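Local coordinates for protein ureidoglycolate hydrolase (Arabidopsis thaliana, PDB 4PXE) that hydrolyses (S)-ureidoglycolate to glyoxylate, ammonium and carbon dioxide as a manganese-dependent homodimer of the M20 peptidase family, in the last step of plant purine breakdown, at residues A[227-232]-A[308-314]; A[204-208]-A[377-381]; A[29-33]-A[44-48]. One frame throughout, in Å; residues are numbered along the deposited sequence.

Contact 1: A[227-232]-A[308-314]; sequences AIAAPA and DIDEARR
This is an antiparallel beta bridge in the region involved in dimerization, joining the long, broken strand 222-239 to the end of strand 295-308, just where the chain turns into helix 311-332. Ala-230 and Asp-308 form a hydrogen-bonded pair, CA atoms 5.5 Å apart: Ala-230 N donates to Asp-308 O at 2.9 Å, and Asp-308 N returns a weak bond to Ala-230 O at 3.3 Å. Beyond it the strand end becomes a helix start. Asp-308 OD1 accepts from Asp-310 N (3.0 Å), an Asx turn, while its carboxylate also meets Thr-279 and the Arg-313 guanidinium (NE to OD2, 2.8 Å). N-cap Asp-310 takes Arg-313 N on OD1 at 2.9 Å. Ile-309, chi1 t and chi2 p, swings its CD1 back to 3.8 Å from Ala-229 CA and 4.3 Å from Ala-227 CB. From the first helical turn Arg-314 reaches across the strand; its NH1 is bonded to Asp-345 O, and its CD packs 3.7 Å from Ala-232 CB.

Contact 2: A[204-208]-A[377-381]; sequences FLELH and YHDSL. With MN (manganese (II) ion), chain C; GLV (glyoxylic acid), chain E.
Strand 201-209 and the start of helix 379-383 face each other through side chains, their closest CA atoms being those of Glu-206 and Ser-380, 6.5 Å apart. Phe-204, Glu-206 and His-208, all with chi1 t, direct their CA-to-CB bonds toward the helix start. Hydrogen bonds centre on Glu-206: its OE1 accepts from Ser-380 OG at 2.7 Å and Ser-380 N at 3.1 Å, engaging the first helical turn. Its OE2, also bonded to Ser-91, accepts from a water (2.6 Å) that donates to Asp-379 OD2 (2.7 Å) and accepts from Asp-379 N (2.8 Å), bridging Glu-206 OE2 and Asp-379 OD2, 4.6 Å apart; Asp-379 OD1 is hydrogen-bonded to Ser-149. Ser-380 OG lies at the Phe-204 ring edge, 3.3 Å from CE2, and His-378 (chi1 m) turns its edge to the His-208 face, centroids 4.4 Å apart and planes at 66°. His-208 NE2 binds manganese at 2.3 Å, a metal-bound water is hydrogen-bonded at 2.8 Å to ND1 of His-378, whose NE2 is held by Ser-374, and Tyr-377 N donates to glyoxylate O2 at 3.0 Å. With His-92 and Asp-103 on the same ion, this is the metal-dependent active site of an M20 hydrolase.

Contact 3: A[29-33]-A[44-48]; sequences SFSDA and TDKDV
A lysine at the start of a helix can tie down a neighbouring loop, as happens at the surface where the loop after helix 17-28 crosses the first turn of helix 45-60. The CA atoms of Phe-30 and Lys-46 are 5.0 Å apart. Phe-30 centres an inverse gamma turn (phi/psi -84/82), and its CB rests 3.7 Å from Lys-46 O. The Lys-46 side chain (chi1 m, chi2 m, chi3 t, chi4 m) folds back along the loop, bringing CE to 3.6 Å from Ser-31 O and NZ between two carboxylates. NZ makes a salt bridge to Asp-32 OD1 at 2.8 Å and another to Asp-45 OD2 at 3.1 Å. Asp-32 OD2 accepts from two waters, each at 2.6 Å; one also donates to Thr-44 OG1 (2.8 Å), the other to Asp-45 OD1 (2.9 Å). Thr-44 is the N-cap, its OG1 accepting a weak bond from Asp-47 N at 3.5 Å and also hydrogen-bonded to Val-41 O. On the loop side, Ser-31 OG donates to Ala-33 O at 2.7 Å and accepts from Thr-39 N, while Arg-40 binds Phe-30 O. Asp-32 OD1 and Asp-45 OD1 approach to 4.4 Å, a like-charge proximity that the shared ammonium and the bridging water offset. The chemistry is therefore that of a solvated salt-bridge network, in which one cation and two waters join the loop to the helix start.

How the contacts relate
Along the chain contact 3 closes first, near the N-terminus; contact 2 then spans residues 204 to 381, and both segments of contact 1 fall within that span. Contacts 1 and 2, with centres 16 Å apart, reach the same mixed sheet and touch directly: Pro-231 CB lies 3.6 Å from Tyr-377 CD1, and Ile-228 CD1 is 3.6 Å from Leu-381 N. Through Pro-231, strand 222-239 packs the region involved in dimerization against Tyr-377 of the ligand pocket, where Asn-294 of the second subunit also binds glyoxylate. Contact 3 stands apart, its centre about 23 Å from that of contact 2 and 32 Å from that of contact 1, as local surface packing away from the annotated sites.

Contact 1: A[227-232]-A[308-314]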
ATOM      1  N   ALA A 227     -35.280  -0.619   8.703  1.00 14.73           N
ATOM      2  CA  ALA A 227     -34.234  -1.254   9.488  1.00 14.29           C
ATOM      3  C   ALA A 227     -32.903  -1.025   8.795  1.00 14.79           C
ATOM      4  O   ALA A 227     -32.861  -0.726   7.603  1.00 14.87           O
ATOM      5  CB  ALA A 227     -34.504  -2.756   9.622  1.00 17.23           C
ATOM      6  N   ILE A 228     -31.828  -1.169   9.557  1.00 14.99           N
ATOM      7  CA  ILE A 228     -30.469  -1.039   9.043  1.00 13.92           C
ATOM      8  C   ILE A 228     -29.727  -2.338   9.358  1.00 15.50           C
ATOM      9  O   ILE A 228     -29.757  -2.800  10.496  1.00 17.03           O
ATOM     10  CB  ILE A 228     -29.740   0.140   9.718  1.00 13.18           C
ATOM     11  CG1 ILE A 228     -30.456   1.463   9.417  1.00 15.54           C
ATOM     12  CG2 ILE A 228     -28.262   0.181   9.275  1.00 14.79           C
ATOM     13  CD1 ILE A 228     -29.905   2.647  10.191  1.00 15.57           C
ATOM     14  N   ALA A 229     -29.062  -2.917   8.356  1.00 14.08           N
ATOM     15  CA  ALA A 229     -28.338  -4.180   8.521  1.00 15.66           C
ATOM     16  C   ALA A 229     -27.205  -4.087   9.543  1.00 15.56           C
ATOM     17  O   ALA A 229     -26.708  -2.998   9.849  1.00 15.41           O
ATOM     18  CB  ALA A 229     -27.820  -4.667   7.172  1.00 15.75           C
ATOM     19  N   ALA A 230     -26.821  -5.248  10.074  1.00 15.39           N
ATOM     20  CA  ALA A 230     -25.847  -5.350  11.156  1.00 15.75           C
ATOM     21  C   ALA A 230     -24.413  -5.400  10.627  1.00 14.09           C
ATOM     22  O   ALA A 230     -24.031  -6.363   9.959  1.00 15.67           O
ATOM     23  CB  ALA A 230     -26.128  -6.599  11.966  1.00 16.44           C
ATOM     24  N   PRO A 231     -23.619  -4.365  10.934  1.00 12.82           N
ATOM     25  CA  PRO A 231     -22.272  -4.294  10.359  1.00 13.70           C
ATOM     26  C   PRO A 231     -21.165  -4.761  11.304  1.00 15.45           C
ATOM     27  O   PRO A 231     -21.241  -4.556  12.518  1.00 15.51           O
ATOM     28  CB  PRO A 231     -22.111  -2.796  10.104  1.00 15.25           C
ATOM     29  CG  PRO A 231     -22.856  -2.163  11.270  1.00 15.03           C
ATOM     30  CD  PRO A 231     -23.996  -3.109  11.606  1.00 15.21           C
ATOM     31  N   ALA A 232     -20.132  -5.372  10.729  1.00 14.19           N
ATOM     32  CA  ALA A 232     -18.936  -5.717  11.496  1.00 15.36           C
ATOM     33  C   ALA A 232     -17.677  -5.468  10.680  1.00 13.01           C
ATOM     34  O   ALA A 232     -17.717  -5.459   9.449  1.00 14.45           O
ATOM     35  CB  ALA A 232     -18.980  -7.177  11.952  1.00 17.09           C
ATOM     36  N   ASP A 308     -24.907  -8.451   7.537  1.00 14.75           N
ATOM     37  CA  ASP A 308     -26.134  -9.157   7.169  1.00 16.28           C
ATOM     38  C   ASP A 308     -27.276  -8.446   7.887  1.00 14.36           C
ATOM     39  O   ASP A 308     -27.072  -7.852   8.940  1.00 15.52           O
ATOM     40  CB  ASP A 308     -26.062 -10.631   7.608  1.00 16.43           C
ATOM     41  CG  ASP A 308     -27.052 -11.537   6.867  1.00 19.16           C
ATOM     42  OD1 ASP A 308     -28.207 -11.117   6.590  1.00 20.84           O
ATOM     43  OD2 ASP A 308     -26.679 -12.697   6.570  1.00 19.53           O
ATOM     44  N   ILE A 309     -28.477  -8.520   7.329  1.00 16.98           N
ATOM     45  CA  ILE A 309     -29.649  -8.016   8.037  1.00 18.94           C
ATOM     46  C   ILE A 309     -29.918  -8.915   9.245  1.00 20.13           C
ATOM     47  O   ILE A 309     -30.403  -8.450  10.278  1.00 22.02           O
ATOM     48  CB  ILE A 309     -30.884  -7.899   7.107  1.00 18.92           C
ATOM     49  CG1 ILE A 309     -32.059  -7.237   7.846  1.00 20.88           C
ATOM     50  CG2 ILE A 309     -31.284  -9.260   6.556  1.00 21.32           C
ATOM     51  CD1 ILE A 309     -31.745  -5.870   8.446  1.00 23.48           C
ATOM     52  N   ASP A 310     -29.549 -10.191   9.118  1.00 17.39           N
ATOM     53  CA  ASP A 310     -29.667 -11.159  10.208  1.00 18.52           C
ATOM     54  C   ASP A 310     -28.371 -11.233  11.021  1.00 19.53           C
ATOM     55  O   ASP A 310     -27.326 -11.668  10.513  1.00 18.47           O
ATOM     56  CB  ASP A 310     -30.015 -12.538   9.655  1.00 20.39           C
ATOM     57  CG  ASP A 310     -30.402 -13.513  10.743  1.00 25.75           C
ATOM     58  OD1 ASP A 310     -29.500 -14.128  11.337  1.00 24.42           O
ATOM     59  OD2 ASP A 310     -31.613 -13.645  11.021  1.00 32.60           O
ATOM     60  N   GLU A 311     -28.444 -10.808  12.276  1.00 19.42           N
ATOM     61  CA  GLU A 311     -27.271 -10.711  13.146  1.00 19.28           C
ATOM     62  C   GLU A 311     -26.592 -12.064  13.378  1.00 22.26           C
ATOM     63  O   GLU A 311     -25.366 -12.187  13.280  1.00 19.20           O
ATOM     64  CB  GLU A 311     -27.661 -10.069  14.480  1.00 22.37           C
ATOM     65  CG  GLU A 311     -26.494  -9.680  15.378  1.00 23.90           C
ATOM     66  CD  GLU A 311     -26.948  -8.933  16.630  1.00 27.06           C
ATOM     67  OE1 GLU A 311     -28.175  -8.792  16.830  1.00 30.57           O
ATOM     68  OE2 GLU A 311     -26.084  -8.483  17.409  1.00 32.80           O
ATOM     69  N   ALA A 312     -27.386 -13.090  13.658  1.00 19.92           N
ATOM     70  CA  ALA A 312     -26.837 -14.424  13.890  1.00 21.70           C
ATOM     71  C   ALA A 312     -26.080 -14.978  12.674  1.00 19.78           C
ATOM     72  O   ALA A 312     -25.009 -15.583  12.818  1.00 20.25           O
ATOM     73  CB  ALA A 312     -27.952 -15.391  14.322  1.00 23.78           C
ATOM     74  N   ARG A 313     -26.633 -14.779  11.484  1.00 20.64           N
ATOM     75  CA  ARG A 313     -25.996 -15.230  10.252  1.00 20.93           C
ATOM     76  C   ARG A 313     -24.661 -14.501  10.052  1.00 19.48           C
ATOM     77  O   ARG A 313     -23.649 -15.114   9.681  1.00 19.26           O
ATOM     78  CB  ARG A 313     -26.925 -14.964   9.071  1.00 22.17           C
ATOM     79  CG  ARG A 313     -26.780 -15.916   7.907  1.00 25.55           C
ATOM     80  CD  ARG A 313     -28.080 -15.999   7.124  1.00 22.11           C
ATOM     81  NE  ARG A 313     -28.592 -14.675   6.776  1.00 23.39           N
ATOM     82  CZ  ARG A 313     -29.858 -14.414   6.460  1.00 24.98           C
ATOM     83  NH1 ARG A 313     -30.759 -15.390   6.440  1.00 27.05           N
ATOM     84  NH2 ARG A 313     -30.227 -13.175   6.161  1.00 21.71           N
ATOM     85  N   ARG A 314     -24.672 -13.195  10.311  1.00 20.00           N
ATOM     86  CA  ARG A 314     -23.469 -12.358  10.256  1.00 19.19           C
ATOM     87  C   ARG A 314     -22.398 -12.900  11.206  1.00 17.40           C
ATOM     88  O   ARG A 314     -21.240 -13.081  10.820  1.00 18.43           O
ATOM     89  CB  ARG A 314     -23.834 -10.919  10.636  1.00 19.14           C
ATOM     90  CG  ARG A 314     -22.835  -9.829  10.236  1.00 21.00           C
ATOM     91  CD  ARG A 314     -21.799  -9.519  11.303  1.00 20.56           C
ATOM     92  NE  ARG A 314     -22.305  -9.520  12.674  1.00 17.76           N
ATOM     93  CZ  ARG A 314     -22.762  -8.453  13.323  1.00 17.51           C
ATOM     94  NH1 ARG A 314     -22.831  -7.264  12.730  1.00 17.45           N
ATOM     95  NH2 ARG A 314     -23.174  -8.575  14.580  1.00 21.45           N
TER

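Contact 2: A[204-208]-A[377-381]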
ATOM      1  N   PHE A 204     -34.966  11.419  15.378  1.00 17.40           N
ATOM      2  CA  PHE A 204     -33.852  11.701  14.470  1.00 16.16           C
ATOM      3  C   PHE A 204     -34.154  11.151  13.076  1.00 13.99           C
ATOM      4  O   PHE A 204     -34.493   9.980  12.928  1.00 16.55           O
ATOM      5  CB  PHE A 204     -32.534  11.088  14.973  1.00 16.85           C
ATOM      6  CG  PHE A 204     -31.415  11.240  13.987  1.00 14.23           C
ATOM      7  CD1 PHE A 204     -30.726  12.435  13.897  1.00 15.89           C
ATOM      8  CD2 PHE A 204     -31.090  10.215  13.111  1.00 15.96           C
ATOM      9  CE1 PHE A 204     -29.722  12.607  12.959  1.00 13.88           C
ATOM     10  CE2 PHE A 204     -30.090  10.381  12.176  1.00 14.82           C
ATOM     11  CZ  PHE A 204     -29.411  11.579  12.102  1.00 13.74           C
ATOM     12  N   LEU A 205     -34.005  11.996  12.056  1.00 15.85           N
ATOM     13  CA  LEU A 205     -34.250  11.600  10.667  1.00 15.75           C
ATOM     14  C   LEU A 205     -32.992  11.778   9.840  1.00 14.42           C
ATOM     15  O   LEU A 205     -32.305  12.780   9.988  1.00 16.05           O
ATOM     16  CB  LEU A 205     -35.316  12.506  10.048  1.00 18.49           C
ATOM     17  CG  LEU A 205     -36.543  12.837  10.881  1.00 20.01           C
ATOM     18  CD1 LEU A 205     -37.436  13.779  10.084  1.00 20.45           C
ATOM     19  CD2 LEU A 205     -37.286  11.571  11.251  1.00 24.22           C
ATOM     20  N   GLU A 206     -32.705  10.839   8.944  1.00 13.41           N
ATOM     21  CA  GLU A 206     -31.594  11.013   8.009  1.00 13.35           C
ATOM     22  C   GLU A 206     -32.048  10.823   6.569  1.00 11.15           C
ATOM     23  O   GLU A 206     -32.600   9.782   6.216  1.00 12.95           O
ATOM     24  CB  GLU A 206     -30.469  10.025   8.330  1.00 12.18           C
ATOM     25  CG  GLU A 206     -29.225  10.193   7.446  1.00 13.33           C
ATOM     26  CD  GLU A 206     -27.999   9.450   7.959  1.00 14.35           C
ATOM     27  OE1 GLU A 206     -28.107   8.643   8.917  1.00 13.52           O
ATOM     28  OE2 GLU A 206     -26.909   9.685   7.397  1.00 13.79           O
ATOM     29  N   LEU A 207     -31.827  11.843   5.746  1.00 12.93           N
ATOM     30  CA  LEU A 207     -32.060  11.760   4.303  1.00 11.30           C
ATOM     31  C   LEU A 207     -30.778  11.223   3.658  1.00 11.41           C
ATOM     32  O   LEU A 207     -29.692  11.706   3.981  1.00 12.46           O
ATOM     33  CB  LEU A 207     -32.379  13.158   3.774  1.00 12.12           C
ATOM     34  CG  LEU A 207     -32.407  13.342   2.250  1.00 12.26           C
ATOM     35  CD1 LEU A 207     -33.497  12.497   1.589  1.00 13.96           C
ATOM     36  CD2 LEU A 207     -32.566  14.811   1.909  1.00 13.15           C
ATOM     37  N   HIS A 208     -30.882  10.234   2.772  1.00 10.56           N
ATOM     38  CA  HIS A 208     -29.680   9.606   2.209  1.00 10.78           C
ATOM     39  C   HIS A 208     -29.991   8.975   0.857  1.00 11.78           C
ATOM     40  O   HIS A 208     -31.103   8.481   0.631  1.00 11.13           O
ATOM     41  CB  HIS A 208     -29.121   8.537   3.182  1.00 11.39           C
ATOM     42  CG  HIS A 208     -27.652   8.254   3.009  1.00 10.86           C
ATOM     43  ND1 HIS A 208     -27.141   7.552   1.936  1.00 10.62           N
ATOM     44  CD2 HIS A 208     -26.586   8.588   3.778  1.00 11.22           C
ATOM     45  CE1 HIS A 208     -25.826   7.468   2.047  1.00 10.95           C
ATOM     46  NE2 HIS A 208     -25.465   8.089   3.156  1.00 11.24           N
ATOM     47  N   TYR A 377     -24.533   0.965   6.467  1.00 13.75           N
ATOM     48  CA  TYR A 377     -24.805   1.544   7.782  1.00 13.92           C
ATOM     49  C   TYR A 377     -24.758   3.064   7.677  1.00 13.59           C
ATOM     50  O   TYR A 377     -24.354   3.620   6.641  1.00 13.75           O
ATOM     51  CB  TYR A 377     -23.857   0.996   8.877  1.00 14.72           C
ATOM     52  CG  TYR A 377     -22.381   1.153   8.563  1.00 14.94           C
ATOM     53  CD1 TYR A 377     -21.619   0.081   8.075  1.00 12.82           C
ATOM     54  CD2 TYR A 377     -21.745   2.377   8.747  1.00 13.10           C
ATOM     55  CE1 TYR A 377     -20.260   0.241   7.774  1.00 14.76           C
ATOM     56  CE2 TYR A 377     -20.403   2.546   8.454  1.00 16.03           C
ATOM     57  CZ  TYR A 377     -19.664   1.483   7.979  1.00 14.84           C
ATOM     58  OH  TYR A 377     -18.328   1.665   7.681  1.00 16.09           O
ATOM     59  N   HIS A 378     -25.211   3.734   8.732  1.00 13.82           N
ATOM     60  CA  HIS A 378     -25.361   5.182   8.745  1.00 13.32           C
ATOM     61  C   HIS A 378     -25.281   5.653  10.180  1.00 13.96           C
ATOM     62  O   HIS A 378     -25.433   4.858  11.099  1.00 14.01           O
ATOM     63  CB  HIS A 378     -26.741   5.581   8.218  1.00 13.92           C
ATOM     64  CG  HIS A 378     -27.037   5.098   6.835  1.00 12.23           C
ATOM     65  ND1 HIS A 378     -26.587   5.746   5.703  1.00 13.46           N
ATOM     66  CD2 HIS A 378     -27.770   4.047   6.398  1.00 11.58           C
ATOM     67  CE1 HIS A 378     -27.026   5.110   4.633  1.00 13.97           C
ATOM     68  NE2 HIS A 378     -27.750   4.077   5.027  1.00 12.45           N
ATOM     69  N   ASP A 379     -25.112   6.953  10.376  1.00 13.83           N
ATOM     70  CA  ASP A 379     -25.235   7.533  11.713  1.00 15.07           C
ATOM     71  C   ASP A 379     -26.572   7.212  12.384  1.00 14.82           C
ATOM     72  O   ASP A 379     -26.641   7.104  13.607  1.00 15.60           O
ATOM     73  CB  ASP A 379     -24.998   9.041  11.650  1.00 13.98           C
ATOM     74  CG  ASP A 379     -23.557   9.366  11.286  1.00 15.45           C
ATOM     75  OD1 ASP A 379     -22.678   8.969  12.073  1.00 17.69           O
ATOM     76  OD2 ASP A 379     -23.298   9.986  10.227  1.00 15.99           O
ATOM     77  N   SER A 380     -27.620   7.046  11.581  1.00 13.09           N
ATOM     78  CA  SER A 380     -28.932   6.630  12.078  1.00 14.13           C
ATOM     79  C   SER A 380     -28.859   5.350  12.915  1.00 15.50           C
ATOM     80  O   SER A 380     -29.655   5.164  13.837  1.00 15.50           O
ATOM     81  CB  SER A 380     -29.891   6.427  10.900  1.00 14.02           C
ATOM     82  OG  SER A 380     -30.242   7.662  10.298  1.00 16.15           O
ATOM     83  N   LEU A 381     -27.911   4.467  12.605  1.00 13.73           N
ATOM     84  CA  LEU A 381     -27.793   3.197  13.320  1.00 15.37           C
ATOM     85  C   LEU A 381     -27.538   3.448  14.807  1.00 18.52           C
ATOM     86  O   LEU A 381     -28.082   2.749  15.672  1.00 17.61           O
ATOM     87  CB  LEU A 381     -26.659   2.354  12.722  1.00 15.43           C
ATOM     88  CG  LEU A 381     -26.378   1.004  13.385  1.00 16.56           C
ATOM     89  CD1 LEU A 381     -27.599   0.122  13.313  1.00 18.76           C
ATOM     90  CD2 LEU A 381     -25.207   0.334  12.699  1.00 15.13           C
TER
HETATM   91 MN    MN C 501     -23.340   7.670   4.001  1.00 11.58          MN
HETATM   92  C1  GLV E 503     -20.631   3.446   5.214  1.00 15.82           C
HETATM   93  O1  GLV E 503     -21.782   4.071   5.666  1.00 16.76           O
HETATM   94  C2  GLV E 503     -20.824   2.023   4.820  1.00 13.91           C
HETATM   95  O2  GLV E 503     -21.985   1.510   4.916  1.00 13.73           O
HETATM   96  O3  GLV E 503     -19.838   1.351   4.396  1.00 14.59           O
HETATM   97  O   HOH W   1     -24.674   8.764   8.270  1.00 13.04           O
HETATM   98  O   HOH W   2     -24.306   7.322   5.980  1.00 14.22           O
HETATM   99  O   HOH W   3     -21.452   6.547   4.329  1.00 17.49           O
HETATM  100  O   HOH W   4     -23.989   5.285   3.823  1.00 16.20           O

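Contact 3: A[29-33]-A[44-48]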
ATOM      1  N   SER A  29     -15.458  20.050  -4.501  1.00 14.18           N
ATOM      2  CA  SER A  29     -14.139  20.603  -4.820  1.00 17.11           C
ATOM      3  C   SER A  29     -13.150  20.454  -3.663  1.00 18.80           C
ATOM      4  O   SER A  29     -11.944  20.530  -3.877  1.00 20.57           O
ATOM      5  CB  SER A  29     -14.253  22.075  -5.226  1.00 19.29           C
ATOM      6  OG  SER A  29     -14.513  22.900  -4.108  1.00 21.54           O
ATOM      7  N   PHE A  30     -13.662  20.249  -2.449  1.00 17.18           N
ATOM      8  CA  PHE A  30     -12.804  20.036  -1.281  1.00 17.42           C
ATOM      9  C   PHE A  30     -12.416  18.564  -1.218  1.00 18.20           C
ATOM     10  O   PHE A  30     -13.010  17.775  -0.490  1.00 16.24           O
ATOM     11  CB  PHE A  30     -13.498  20.481   0.006  1.00 16.82           C
ATOM     12  CG  PHE A  30     -13.984  21.905  -0.030  1.00 16.98           C
ATOM     13  CD1 PHE A  30     -13.098  22.948  -0.259  1.00 21.85           C
ATOM     14  CD2 PHE A  30     -15.322  22.197   0.155  1.00 19.53           C
ATOM     15  CE1 PHE A  30     -13.545  24.261  -0.291  1.00 23.22           C
ATOM     16  CE2 PHE A  30     -15.772  23.501   0.126  1.00 19.54           C
ATOM     17  CZ  PHE A  30     -14.881  24.535  -0.105  1.00 21.50           C
ATOM     18  N   SER A  31     -11.399  18.213  -1.990  1.00 17.46           N
ATOM     19  CA  SER A  31     -11.092  16.817  -2.255  1.00 17.39           C
ATOM     20  C   SER A  31      -9.609  16.602  -2.478  1.00 16.53           C
ATOM     21  O   SER A  31      -8.953  17.419  -3.130  1.00 19.61           O
ATOM     22  CB  SER A  31     -11.847  16.374  -3.508  1.00 17.22           C
ATOM     23  OG  SER A  31     -11.519  15.049  -3.863  1.00 15.28           O
ATOM     24  N   ASP A  32      -9.101  15.483  -1.971  1.00 15.81           N
ATOM     25  CA  ASP A  32      -7.723  15.083  -2.244  1.00 17.71           C
ATOM     26  C   ASP A  32      -7.591  14.218  -3.501  1.00 20.40           C
ATOM     27  O   ASP A  32      -6.483  13.869  -3.905  1.00 23.30           O
ATOM     28  CB  ASP A  32      -7.112  14.381  -1.029  1.00 19.99           C
ATOM     29  CG  ASP A  32      -6.667  15.361   0.039  1.00 23.35           C
ATOM     30  OD1 ASP A  32      -6.155  16.444  -0.320  1.00 26.78           O
ATOM     31  OD2 ASP A  32      -6.841  15.056   1.237  1.00 28.96           O
ATOM     32  N   ALA A  33      -8.723  13.876  -4.108  1.00 18.29           N
ATOM     33  CA  ALA A  33      -8.744  13.178  -5.391  1.00 19.10           C
ATOM     34  C   ALA A  33      -9.251  14.129  -6.471  1.00 18.84           C
ATOM     35  O   ALA A  33     -10.098  14.975  -6.205  1.00 20.15           O
ATOM     36  CB  ALA A  33      -9.642  11.950  -5.311  1.00 20.03           C
ATOM     37  N   THR A  44      -8.517  16.335   8.051  1.00 16.28           N
ATOM     38  CA  THR A  44      -7.580  16.889   7.086  1.00 17.14           C
ATOM     39  C   THR A  44      -7.988  18.301   6.680  1.00 18.93           C
ATOM     40  O   THR A  44      -9.076  18.772   7.019  1.00 17.19           O
ATOM     41  CB  THR A  44      -7.498  16.032   5.823  1.00 18.83           C
ATOM     42  OG1 THR A  44      -8.789  16.007   5.196  1.00 16.50           O
ATOM     43  CG2 THR A  44      -7.058  14.600   6.166  1.00 19.68           C
ATOM     44  N   ASP A  45      -7.111  18.969   5.935  1.00 20.83           N
ATOM     45  CA  ASP A  45      -7.395  20.314   5.442  1.00 20.94           C
ATOM     46  C   ASP A  45      -8.673  20.385   4.593  1.00 16.80           C
ATOM     47  O   ASP A  45      -9.462  21.324   4.732  1.00 19.47           O
ATOM     48  CB  ASP A  45      -6.185  20.908   4.700  1.00 23.14           C
ATOM     49  CG  ASP A  45      -5.836  20.155   3.430  1.00 31.64           C
ATOM     50  OD1 ASP A  45      -6.122  18.941   3.339  1.00 30.24           O
ATOM     51  OD2 ASP A  45      -5.261  20.786   2.515  1.00 40.95           O
ATOM     52  N   LYS A  46      -8.885  19.386   3.738  1.00 19.37           N
ATOM     53  CA  LYS A  46     -10.106  19.334   2.929  1.00 17.24           C
ATOM     54  C   LYS A  46     -11.356  19.208   3.803  1.00 16.13           C
ATOM     55  O   LYS A  46     -12.379  19.834   3.518  1.00 16.20           O
ATOM     56  CB  LYS A  46     -10.045  18.177   1.921  1.00 17.00           C
ATOM     57  CG  LYS A  46      -8.823  18.193   1.001  1.00 21.15           C
ATOM     58  CD  LYS A  46      -8.659  19.547   0.327  1.00 23.04           C
ATOM     59  CE  LYS A  46      -7.502  19.535  -0.672  1.00 26.70           C
ATOM     60  NZ  LYS A  46      -6.210  19.207  -0.020  1.00 32.04           N
ATOM     61  N   ASP A  47     -11.278  18.398   4.858  1.00 16.80           N
ATOM     62  CA  ASP A  47     -12.380  18.265   5.809  1.00 15.24           C
ATOM     63  C   ASP A  47     -12.687  19.602   6.477  1.00 18.11           C
ATOM     64  O   ASP A  47     -13.851  19.998   6.587  1.00 17.70           O
ATOM     65  CB  ASP A  47     -12.049  17.213   6.874  1.00 17.29           C
ATOM     66  CG  ASP A  47     -13.192  16.971   7.854  1.00 17.92           C
ATOM     67  OD1 ASP A  47     -14.364  16.969   7.431  1.00 20.12           O
ATOM     68  OD2 ASP A  47     -12.921  16.768   9.055  1.00 17.43           O
ATOM     69  N   VAL A  48     -11.637  20.298   6.911  1.00 17.42           N
ATOM     70  CA  VAL A  48     -11.802  21.596   7.553  1.00 18.46           C
ATOM     71  C   VAL A  48     -12.483  22.608   6.613  1.00 17.74           C
ATOM     72  O   VAL A  48     -13.387  23.337   7.027  1.00 17.77           O
ATOM     73  CB  VAL A  48     -10.448  22.137   8.096  1.00 21.05           C
ATOM     74  CG1 VAL A  48     -10.603  23.584   8.591  1.00 20.03           C
ATOM     75  CG2 VAL A  48      -9.928  21.245   9.213  1.00 21.28           C
TER
HETATM   76  O   HOH W   5      -8.846  14.551   2.766  1.00 21.87           O
HETATM   77  O   HOH W   6      -5.218  16.224   2.964  1.00 34.69           O